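Local coordinates for redox-sensitive transcriptional activator OxyR (Porphyromonas gingivalis, PDB 3T22), which probably acts as a DNA-binding transcription activator of the LysR family that senses redox state, the part described here being its regulatory domain, at residues 3-8 and 32-37; 22-27 and 198-203; 71-76 and 210-215; 75-80 and 152-157. The protein carries 1 engineered substitution. All blocks are in the same frame, centred on the assembly; numbering follows the deposited sequence.

Contact 1 of 4, residues 3-8 and 32-37; sequences RLNIAV and EIHVSE
L4-V8 and I33-E37 are the neighbouring parallel strands of a right-handed beta-alpha-beta crossover whose connection is helix 13-27. H34 bonds to strand 4-8 through both its backbone groups: its N donates almost straight to L4 O (2.9 Å, 174° at the hydrogen) and its O accepts I6 N at 3.0 Å. S36 repeats the pattern two residues on, with S36 N to I6 O at 3.1 Å and V8 N to S36 O at 3.0 Å. On the face bearing L4, I6, V8, I33 and V35, I6 and I33 lie side by side and point the same way, their CG2 methyls 3.8 Å apart; V8 CG2 meets V35 CG1 at 3.9 Å. Helix 13-27 covers this face, W24 packing on I33 and L17 on V35, as expected of the alpha/beta fold of LysR regulatory domains, which resemble periplasmic binding proteins. On the other face R3 runs alongside H34, with guanidinium and imidazole planes 67° apart. The extended R3 chain brings NH1, at the guanidinium edge, within 3.2 Å of H34 CB, while N5 ND2 sits over the guanidinium face. The imidazole is held across the dimer interface, NE2 bonding to S132 OG of the second subunit. E37 OE2 likewise takes S135 N of that subunit, and V35 and S36 pair with one of its strands in parallel fashion, carrying the sheet from one subunit into the other.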
# COMPACT_ATOMS: atom_id res chain seq x y z
N ARG A 3 8.28 22.86 -13.79
CA ARG A 3 8.38 21.42 -13.55
C ARG A 3 7.05 20.78 -13.91
O ARG A 3 6.06 21.48 -14.10
CB ARG A 3 8.72 21.15 -12.08
CG ARG A 3 7.69 21.69 -11.06
CD ARG A 3 8.23 21.53 -9.63
NE ARG A 3 7.35 22.10 -8.61
CZ ARG A 3 6.60 21.38 -7.79
NH1 ARG A 3 6.62 20.06 -7.87
NH2 ARG A 3 5.83 21.97 -6.88
N LEU A 4 7.02 19.45 -14.00
CA LEU A 4 5.77 18.77 -14.25
C LEU A 4 5.15 18.21 -12.97
O LEU A 4 5.74 17.39 -12.29
CB LEU A 4 5.94 17.66 -15.29
CG LEU A 4 4.65 17.08 -15.90
CD1 LEU A 4 3.81 18.18 -16.55
CD2 LEU A 4 4.95 15.98 -16.91
N ASN A 5 3.95 18.67 -12.64
CA ASN A 5 3.21 18.08 -11.53
C ASN A 5 2.22 17.05 -12.02
O ASN A 5 1.17 17.40 -12.57
CB ASN A 5 2.48 19.17 -10.74
CG ASN A 5 3.44 20.04 -9.95
OD1 ASN A 5 4.50 19.57 -9.51
ND2 ASN A 5 3.09 21.32 -9.77
N ILE A 6 2.53 15.77 -11.82
CA ILE A 6 1.63 14.71 -12.27
C ILE A 6 1.11 13.82 -11.15
O ILE A 6 1.87 13.36 -10.31
CB ILE A 6 2.25 13.89 -13.43
CG1 ILE A 6 1.37 12.70 -13.82
CG2 ILE A 6 3.63 13.43 -13.10
CD1 ILE A 6 1.89 12.02 -15.06
N ALA A 7 -0.20 13.59 -11.14
CA ALA A 7 -0.82 12.70 -10.15
C ALA A 7 -1.12 11.30 -10.71
O ALA A 7 -1.27 11.11 -11.92
CB ALA A 7 -2.08 13.33 -9.58
N VAL A 8 -1.23 10.34 -9.80
CA VAL A 8 -1.37 8.94 -10.17
C VAL A 8 -2.20 8.18 -9.14
O VAL A 8 -1.97 8.29 -7.93
CB VAL A 8 0.01 8.28 -10.27
CG1 VAL A 8 -0.09 6.90 -10.88
CG2 VAL A 8 0.99 9.15 -11.05
N GLU A 32 12.20 18.17 -14.43
CA GLU A 32 12.00 17.84 -13.03
C GLU A 32 10.55 17.49 -12.75
O GLU A 32 9.68 18.36 -12.76
CB GLU A 32 12.44 19.00 -12.14
CG GLU A 32 11.98 20.35 -12.65
CD GLU A 32 12.43 21.50 -11.77
OE1 GLU A 32 13.00 21.21 -10.68
OE2 GLU A 32 12.22 22.67 -12.17
N ILE A 33 10.30 16.22 -12.48
CA ILE A 33 8.94 15.71 -12.32
C ILE A 33 8.59 15.51 -10.85
O ILE A 33 9.42 15.04 -10.07
CB ILE A 33 8.78 14.37 -13.07
CG1 ILE A 33 9.02 14.55 -14.57
CG2 ILE A 33 7.40 13.77 -12.83
CD1 ILE A 33 8.60 13.36 -15.40
N HIS A 34 7.37 15.88 -10.48
CA HIS A 34 6.88 15.61 -9.15
C HIS A 34 5.65 14.75 -9.22
O HIS A 34 4.65 15.14 -9.81
CB HIS A 34 6.55 16.90 -8.40
CG HIS A 34 5.83 16.66 -7.11
ND1 HIS A 34 4.50 16.99 -6.93
CD2 HIS A 34 6.24 16.11 -5.95
CE1 HIS A 34 4.13 16.66 -5.70
NE2 HIS A 34 5.17 16.12 -5.09
N VAL A 35 5.72 13.59 -8.61
CA VAL A 35 4.60 12.66 -8.62
C VAL A 35 3.84 12.74 -7.30
O VAL A 35 4.44 12.88 -6.26
CB VAL A 35 5.08 11.22 -8.86
CG1 VAL A 35 3.93 10.26 -8.80
CG2 VAL A 35 5.78 11.14 -10.18
N SER A 36 2.52 12.63 -7.34
CA SER A 36 1.71 12.60 -6.13
C SER A 36 0.69 11.49 -6.27
O SER A 36 0.01 11.42 -7.32
CB SER A 36 0.96 13.92 -5.92
OG SER A 36 1.59 15.00 -6.56
N GLU A 37 0.55 10.65 -5.24
CA GLU A 37 -0.54 9.67 -5.24
C GLU A 37 -1.89 10.30 -4.79
O GLU A 37 -1.95 10.90 -3.75
CB GLU A 37 -0.19 8.42 -4.42
CG GLU A 37 0.65 7.38 -5.17
CD GLU A 37 1.04 6.15 -4.32
OE1 GLU A 37 0.15 5.39 -3.91
OE2 GLU A 37 2.25 5.92 -4.08

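Contact 2 of 4, residues 22-27 and 198-203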
# COMPACT_ATOMS: atom_id res chain seq x y z
N PRO A 22 12.63 5.09 -15.35
CA PRO A 22 13.91 5.25 -16.07
C PRO A 22 13.76 5.66 -17.54
O PRO A 22 14.66 6.30 -18.10
CB PRO A 22 14.57 3.86 -15.95
CG PRO A 22 13.42 2.92 -15.79
CD PRO A 22 12.35 3.68 -15.03
N ILE A 23 12.64 5.32 -18.15
CA ILE A 23 12.33 5.80 -19.49
C ILE A 23 12.11 7.31 -19.49
O ILE A 23 12.47 7.99 -20.45
CB ILE A 23 11.13 5.06 -20.07
CG1 ILE A 23 11.48 3.58 -20.30
CG2 ILE A 23 10.66 5.72 -21.36
CD1 ILE A 23 10.27 2.67 -20.37
N TRP A 24 11.53 7.84 -18.41
CA TRP A 24 11.39 9.29 -18.23
C TRP A 24 12.73 9.99 -18.07
O TRP A 24 12.85 11.16 -18.42
CB TRP A 24 10.56 9.62 -17.00
CG TRP A 24 9.11 9.60 -17.20
CD1 TRP A 24 8.44 9.45 -18.37
CD2 TRP A 24 8.11 9.74 -16.17
NE1 TRP A 24 7.08 9.47 -18.13
CE2 TRP A 24 6.86 9.65 -16.79
CE3 TRP A 24 8.16 9.91 -14.79
CZ2 TRP A 24 5.66 9.75 -16.08
CZ3 TRP A 24 6.98 10.00 -14.08
CH2 TRP A 24 5.74 9.92 -14.72
N LYS A 25 13.71 9.29 -17.51
CA LYS A 25 15.02 9.88 -17.32
C LYS A 25 15.80 10.02 -18.63
O LYS A 25 16.21 11.13 -19.00
CB LYS A 25 15.83 9.14 -16.24
CG LYS A 25 15.37 9.50 -14.81
CD LYS A 25 16.22 8.86 -13.70
CE LYS A 25 15.82 9.40 -12.33
NZ LYS A 25 16.39 8.62 -11.18
N LYS A 26 15.97 8.91 -19.35
CA LYS A 26 16.64 8.93 -20.65
C LYS A 26 16.03 9.94 -21.61
O LYS A 26 16.75 10.68 -22.28
CB LYS A 26 16.60 7.54 -21.29
CG LYS A 26 17.34 6.45 -20.53
CD LYS A 26 17.09 5.09 -21.17
CE LYS A 26 17.70 3.96 -20.35
NZ LYS A 26 17.31 2.61 -20.86
N GLU A 27 14.71 9.92 -21.74
CA GLU A 27 14.04 10.65 -22.83
C GLU A 27 13.69 12.11 -22.52
O GLU A 27 13.59 12.93 -23.42
CB GLU A 27 12.78 9.90 -23.27
CG GLU A 27 12.08 10.52 -24.47
CD GLU A 27 12.74 10.15 -25.78
OE1 GLU A 27 13.80 9.49 -25.75
OE2 GLU A 27 12.21 10.53 -26.85
N ILE A 198 2.52 10.74 -23.46
CA ILE A 198 1.60 9.69 -23.88
C ILE A 198 2.39 8.53 -24.49
O ILE A 198 2.12 7.36 -24.21
CB ILE A 198 0.55 10.21 -24.85
CG1 ILE A 198 -0.29 11.29 -24.16
CG2 ILE A 198 -0.32 9.09 -25.35
CD1 ILE A 198 -1.35 11.90 -25.04
N GLY A 199 3.37 8.87 -25.32
CA GLY A 199 4.19 7.86 -25.95
C GLY A 199 4.99 7.08 -24.93
O GLY A 199 5.05 5.85 -24.97
N LEU A 200 5.63 7.79 -24.01
CA LEU A 200 6.49 7.16 -23.01
C LEU A 200 5.72 6.18 -22.12
O LEU A 200 6.17 5.07 -21.87
CB LEU A 200 7.19 8.21 -22.16
CG LEU A 200 8.27 9.03 -22.87
CD1 LEU A 200 9.37 9.41 -21.90
CD2 LEU A 200 8.83 8.28 -24.05
N LEU A 201 4.57 6.63 -21.63
CA LEU A 201 3.70 5.81 -20.81
C LEU A 201 3.21 4.57 -21.55
O LEU A 201 3.28 3.47 -21.01
CB LEU A 201 2.52 6.65 -20.34
CG LEU A 201 3.01 7.74 -19.38
CD1 LEU A 201 2.01 8.88 -19.27
CD2 LEU A 201 3.31 7.16 -18.01
N ARG A 202 2.75 4.75 -22.78
CA ARG A 202 2.30 3.63 -23.62
C ARG A 202 3.42 2.60 -23.79
O ARG A 202 3.22 1.39 -23.62
CB ARG A 202 1.77 4.13 -24.97
CG ARG A 202 0.42 4.89 -24.89
CD ARG A 202 0.06 5.65 -26.20
NE ARG A 202 -1.39 5.69 -26.46
CZ ARG A 202 -1.99 6.37 -27.44
NH1 ARG A 202 -1.28 7.10 -28.31
NH2 ARG A 202 -3.31 6.33 -27.57
N SER A 203 4.63 3.09 -24.07
CA SER A 203 5.78 2.21 -24.27
C SER A 203 6.21 1.46 -23.01
O SER A 203 6.99 0.52 -23.09
CB SER A 203 6.96 3.01 -24.82
OG SER A 203 7.86 3.35 -23.79
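L200 projects from helix 198-203 into the side of helix 22-27, where its CD1 methyl is surrounded by I23, W24 and E27. L200 CD1 lies 3.7 Å from I23 O and equally close to E27 CB. Against the tryptophan, L200 CD1 lies in the indole plane, at the edge, 3.7 Å from W24 CD1. The second branch takes part as well, L200 CD2 touching E27 CG at 4.0 Å. The L200 and I23 side chains slide past each other in opposite directions. L201 follows on the inner flank of its helix, and L201 CD2 reaches W24 CZ2 at 4.0 Å, on the benzo half of the indole; its neighbours beyond the two helices include L71 and L182 of the sheet. W24 NE1 is buried here with no partner in the model. S203, a turn after L200, turns its hydroxyl back on its own helix, donating OG to L200 O at 3.1 Å, and leaves OG in loose contact with I23 CD1. The segment axes run at 140° to one another and come no closer than 10.2 Å, a wide separation bridged by the large side chains. Two helices laid side by side over one face of a sheet, the second arriving late in the chain, are consistent with the lobe of the periplasmic-binding-protein-like LysR regulatory domain to which the chain returns after visiting the other.

Contact 3 of 4, residues 71-76 and 210-215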
# COMPACT_ATOMS: atom_id res chain seq x y z
N LEU A 71 -4.24 5.32 -22.60
CA LEU A 71 -2.88 4.82 -22.43
C LEU A 71 -2.82 3.31 -22.65
O LEU A 71 -2.03 2.83 -23.45
CB LEU A 71 -2.35 5.19 -21.05
CG LEU A 71 -2.18 6.69 -20.83
CD1 LEU A 71 -1.90 7.00 -19.38
CD2 LEU A 71 -1.08 7.24 -21.72
N TYR A 72 -3.67 2.57 -21.95
CA TYR A 72 -3.75 1.11 -22.14
C TYR A 72 -4.95 0.50 -21.45
O TYR A 72 -5.63 1.17 -20.69
CB TYR A 72 -2.46 0.44 -21.66
CG TYR A 72 -2.05 0.75 -20.24
CD1 TYR A 72 -1.11 1.74 -19.97
CD2 TYR A 72 -2.58 0.04 -19.17
CE1 TYR A 72 -0.72 2.03 -18.66
CE2 TYR A 72 -2.19 0.31 -17.87
CZ TYR A 72 -1.27 1.30 -17.62
OH TYR A 72 -0.90 1.56 -16.32
N TYR A 73 -5.23 -0.78 -21.72
CA TYR A 73 -6.32 -1.50 -21.07
C TYR A 73 -5.75 -2.52 -20.08
O TYR A 73 -4.63 -2.97 -20.25
CB TYR A 73 -7.20 -2.23 -22.10
CG TYR A 73 -7.85 -1.34 -23.13
CD1 TYR A 73 -9.15 -0.89 -22.97
CD2 TYR A 73 -7.17 -0.97 -24.29
CE1 TYR A 73 -9.76 -0.09 -23.91
CE2 TYR A 73 -7.77 -0.17 -25.25
CZ TYR A 73 -9.06 0.27 -25.05
OH TYR A 73 -9.66 1.07 -25.98
N GLU A 74 -6.52 -2.87 -19.05
CA GLU A 74 -5.99 -3.65 -17.94
C GLU A 74 -7.04 -4.50 -17.26
O GLU A 74 -7.98 -3.98 -16.67
CB GLU A 74 -5.35 -2.72 -16.91
CG GLU A 74 -4.82 -3.42 -15.66
CD GLU A 74 -3.99 -2.49 -14.79
OE1 GLU A 74 -4.42 -1.35 -14.56
OE2 GLU A 74 -2.90 -2.90 -14.34
N GLU A 75 -6.85 -5.81 -17.28
CA GLU A 75 -7.79 -6.73 -16.65
C GLU A 75 -7.81 -6.59 -15.13
O GLU A 75 -6.83 -6.18 -14.53
CB GLU A 75 -7.46 -8.18 -17.02
CG GLU A 75 -7.82 -8.57 -18.43
CD GLU A 75 -7.84 -10.07 -18.66
OE1 GLU A 75 -8.07 -10.85 -17.71
OE2 GLU A 75 -7.63 -10.49 -19.82
N PHE A 76 -8.94 -6.94 -14.54
CA PHE A 76 -9.06 -7.22 -13.12
C PHE A 76 -8.73 -8.70 -12.94
O PHE A 76 -9.16 -9.54 -13.74
CB PHE A 76 -10.50 -6.98 -12.65
CG PHE A 76 -10.95 -5.56 -12.80
CD1 PHE A 76 -11.48 -5.11 -14.00
CD2 PHE A 76 -10.83 -4.67 -11.75
CE1 PHE A 76 -11.87 -3.82 -14.15
CE2 PHE A 76 -11.23 -3.36 -11.89
CZ PHE A 76 -11.76 -2.93 -13.09
N HIS A 210 -2.30 -2.32 -25.25
CA HIS A 210 -2.62 -1.12 -26.01
C HIS A 210 -3.97 -1.14 -26.72
O HIS A 210 -4.53 -0.08 -27.01
CB HIS A 210 -1.52 -0.84 -27.02
CG HIS A 210 -0.21 -0.51 -26.40
ND1 HIS A 210 0.94 -0.32 -27.13
CD2 HIS A 210 0.14 -0.35 -25.10
CE1 HIS A 210 1.94 -0.05 -26.31
NE2 HIS A 210 1.48 -0.06 -25.07
N LYS A 211 -4.49 -2.33 -27.02
CA LYS A 211 -5.79 -2.46 -27.67
C LYS A 211 -6.63 -3.46 -26.91
O LYS A 211 -6.11 -4.29 -26.16
CB LYS A 211 -5.65 -2.89 -29.14
CG LYS A 211 -5.12 -4.32 -29.37
CD LYS A 211 -5.17 -4.73 -30.86
CE LYS A 211 -4.28 -3.83 -31.75
NZ LYS A 211 -4.16 -4.23 -33.20
N LEU A 212 -7.95 -3.38 -27.09
CA LEU A 212 -8.89 -4.29 -26.44
C LEU A 212 -8.84 -5.66 -27.12
O LEU A 212 -9.11 -5.78 -28.31
CB LEU A 212 -10.30 -3.71 -26.50
CG LEU A 212 -11.41 -4.38 -25.69
CD1 LEU A 212 -11.13 -4.26 -24.20
CD2 LEU A 212 -12.76 -3.78 -26.01
N GLN A 213 -8.49 -6.69 -26.36
CA GLN A 213 -8.33 -8.02 -26.93
C GLN A 213 -9.65 -8.80 -26.90
O GLN A 213 -10.55 -8.49 -26.12
CB GLN A 213 -7.24 -8.78 -26.17
CG GLN A 213 -5.89 -8.05 -26.13
CD GLN A 213 -5.21 -8.01 -27.49
OE1 GLN A 213 -5.39 -8.91 -28.31
NE2 GLN A 213 -4.44 -6.95 -27.74
N THR A 214 -9.76 -9.80 -27.77
CA THR A 214 -10.93 -10.68 -27.79
C THR A 214 -11.17 -11.31 -26.43
O THR A 214 -10.29 -11.98 -25.88
CB THR A 214 -10.74 -11.85 -28.77
OG1 THR A 214 -10.76 -11.37 -30.11
CG2 THR A 214 -11.85 -12.85 -28.59
N GLY A 215 -12.37 -11.11 -25.90
CA GLY A 215 -12.77 -11.72 -24.64
C GLY A 215 -12.72 -10.73 -23.50
O GLY A 215 -13.08 -11.07 -22.36
O HOH W 1 -2.87 2.40 -26.39
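L71 and H210 are joined through a water rather than by a direct hydrogen bond: the water donates to L71 O at 3.1 Å and to H210 O at 3.0 Å, spanning two carbonyls that could not bond to each other. Beside this bridge the Y73 ring lies against the backbone of 210-212. H210 O stands in the ring plane, 3.7 Å from Y73 CE2, whereas L212 CA lies over one ring face. Y73 CE2 also approaches L212 N at 3.7 Å, and the L212 side chain crosses the tyrosine at about a right angle, with Y73 CD1 and L212 CD1 4.1 Å apart. Y73 CG sits beside its backbone N (chi1 -60°), which turns the ring toward the incoming loop. Here the chain after helix 191-203 lies along the long strand 66-80, whose pairing with strand 175-185 contains a classic beta bulge, L71 and Y72 both facing V180. These long antiparallel strands are consistent with the segments that link the two lobes in LysR regulatory domains. Y72 CB lies at the imidazole edge, 4.4 Å from H210 CD2, and H210 NE2 is bonded to R202 O of helix 191-203.

Contact 4 of 4, residues 75-80 and 152-157; sequences EFLGYV and IPQLTV
L77 and I152 form the hydrogen-bonded pair of a short antiparallel match, with L77 N to I152 O and I152 N to L77 O both at 2.7 Å. Their side chains share a face, where L77 CB rests on I152 CG1 at 3.8 Å. From there L77 reaches past the end of strand 149-153: its CD1 lies 3.6 Å from Q154 CA and only 3.5 Å from V157 CG1, tighter than ordinary van der Waals contact, with the L77 and V157 side chains crossing at about a right angle. I152 CD1 touches Y79 CD1 at 4.2 Å. F76 and P153 make the adjoining non-hydrogen-bonded pair. The match joins long strand 66-80 to strand 149-153 within the mixed sheet, consistent with the periplasmic-binding-protein-like fold of LysR regulatory domains. Past it, Q154 N gives a bond of 3.0 Å to E75 O as the chain turns from the strand into the 3-10 segment 154-157. The extended Q154 side chain, CG anti to the backbone N (chi1 173°), crosses E75 obliquely and brings OE1 to E75 N at 3.3 Å; the N-H points straight at the oxygen (172°) but from above the amide plane. Q154 therefore grips both backbone groups of E75. Further out, E75 OE2 makes a salt bridge to R175 and accepts a bond from Q216, both holding the carboxylate from outside the two segments. Y79 OH is bonded to E144, F76 meets the F111 ring, and E74 OE2 receives L155 N. On the face opposite L77 and I152, P153 packs against Y15 of helix 13-27.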
# COMPACT_ATOMS: atom_id res chain seq x y z
N GLU A 75 -6.85 -5.81 -17.28
CA GLU A 75 -7.79 -6.73 -16.65
C GLU A 75 -7.81 -6.59 -15.13
O GLU A 75 -6.83 -6.18 -14.53
CB GLU A 75 -7.46 -8.18 -17.02
CG GLU A 75 -7.82 -8.57 -18.43
CD GLU A 75 -7.84 -10.07 -18.66
OE1 GLU A 75 -8.07 -10.85 -17.71
OE2 GLU A 75 -7.63 -10.49 -19.82
N PHE A 76 -8.94 -6.94 -14.54
CA PHE A 76 -9.06 -7.22 -13.12
C PHE A 76 -8.73 -8.70 -12.94
O PHE A 76 -9.16 -9.54 -13.74
CB PHE A 76 -10.50 -6.98 -12.65
CG PHE A 76 -10.95 -5.56 -12.80
CD1 PHE A 76 -11.48 -5.11 -14.00
CD2 PHE A 76 -10.83 -4.67 -11.75
CE1 PHE A 76 -11.87 -3.82 -14.15
CE2 PHE A 76 -11.23 -3.36 -11.89
CZ PHE A 76 -11.76 -2.93 -13.09
N LEU A 77 -7.97 -9.02 -11.90
CA LEU A 77 -7.63 -10.42 -11.66
C LEU A 77 -7.97 -10.84 -10.23
O LEU A 77 -7.90 -10.04 -9.31
CB LEU A 77 -6.16 -10.67 -11.96
CG LEU A 77 -5.61 -10.41 -13.37
CD1 LEU A 77 -4.11 -10.61 -13.36
CD2 LEU A 77 -6.27 -11.29 -14.43
N GLY A 78 -8.37 -12.09 -10.05
CA GLY A 78 -8.54 -12.65 -8.71
C GLY A 78 -7.21 -13.04 -8.09
O GLY A 78 -6.25 -13.29 -8.81
N TYR A 79 -7.17 -13.06 -6.75
CA TYR A 79 -5.99 -13.44 -5.96
C TYR A 79 -6.49 -14.32 -4.80
O TYR A 79 -7.03 -13.83 -3.82
CB TYR A 79 -5.26 -12.18 -5.47
CG TYR A 79 -3.76 -12.33 -5.18
CD1 TYR A 79 -2.88 -12.82 -6.13
CD2 TYR A 79 -3.23 -11.95 -3.95
CE1 TYR A 79 -1.51 -12.95 -5.86
CE2 TYR A 79 -1.88 -12.07 -3.66
CZ TYR A 79 -1.02 -12.57 -4.62
OH TYR A 79 0.34 -12.68 -4.32
N VAL A 80 -6.30 -15.64 -4.93
CA VAL A 80 -7.02 -16.62 -4.12
C VAL A 80 -6.04 -17.42 -3.26
O VAL A 80 -5.06 -17.97 -3.76
CB VAL A 80 -7.86 -17.55 -5.07
CG1 VAL A 80 -8.73 -18.54 -4.31
CG2 VAL A 80 -8.69 -16.71 -6.00
N ILE A 152 -6.88 -7.94 -7.98
CA ILE A 152 -5.69 -7.18 -8.33
C ILE A 152 -5.69 -6.75 -9.79
O ILE A 152 -6.31 -7.39 -10.63
CB ILE A 152 -4.43 -7.99 -8.03
CG1 ILE A 152 -4.49 -9.33 -8.77
CG2 ILE A 152 -4.32 -8.20 -6.53
CD1 ILE A 152 -3.14 -9.91 -9.08
N PRO A 153 -5.02 -5.63 -10.10
CA PRO A 153 -4.86 -5.22 -11.50
C PRO A 153 -3.76 -6.03 -12.22
O PRO A 153 -2.74 -6.40 -11.62
CB PRO A 153 -4.45 -3.75 -11.38
CG PRO A 153 -3.73 -3.69 -10.05
CD PRO A 153 -4.48 -4.63 -9.16
N GLN A 154 -4.00 -6.32 -13.49
CA GLN A 154 -3.18 -7.22 -14.29
C GLN A 154 -1.69 -6.87 -14.35
O GLN A 154 -0.85 -7.75 -14.45
CB GLN A 154 -3.74 -7.30 -15.71
CG GLN A 154 -2.90 -8.07 -16.70
CD GLN A 154 -3.58 -8.16 -18.05
OE1 GLN A 154 -4.13 -7.17 -18.55
NE2 GLN A 154 -3.55 -9.34 -18.66
N LEU A 155 -1.39 -5.58 -14.30
CA LEU A 155 -0.02 -5.11 -14.47
C LEU A 155 0.85 -5.46 -13.25
O LEU A 155 2.08 -5.41 -13.30
CB LEU A 155 -0.02 -3.60 -14.76
CG LEU A 155 1.22 -2.99 -15.40
CD1 LEU A 155 1.51 -3.59 -16.79
CD2 LEU A 155 1.08 -1.47 -15.47
N THR A 156 0.20 -5.84 -12.16
CA THR A 156 0.94 -6.24 -10.98
C THR A 156 1.58 -7.63 -11.11
O THR A 156 2.49 -7.94 -10.34
CB THR A 156 0.07 -6.18 -9.69
OG1 THR A 156 0.91 -6.35 -8.54
CG2 THR A 156 -0.97 -7.27 -9.69
N VAL A 157 1.13 -8.45 -12.07
CA VAL A 157 1.62 -9.83 -12.15
C VAL A 157 3.10 -9.96 -12.49
O VAL A 157 3.77 -10.85 -11.98
CB VAL A 157 0.81 -10.73 -13.12
CG1 VAL A 157 -0.67 -10.64 -12.84
CG2 VAL A 157 1.12 -10.40 -14.57

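Overall arrangement
From the N terminus, contact 1 closes first, after a short loop that is mostly helix 13-27, and ties the first two parallel strands. Contact 2 starts on that helix, inside the loop of contact 1, and so crosses it, closing only at helix 191-203 and joining the two helices; it touches contact 1 through W24. Contacts 3 and 4 both start on strand 66-80 and share E75 and F76. Contact 4 ties that strand to 149-153, nested within contact 2, whereas contact 3 brings in the C-terminal chain and crosses contact 2, meeting its segment 198-203. Contacts 1 and 4, about 26 Å apart between centres, lie on opposite sides of the chain's centre but reach the same sheet.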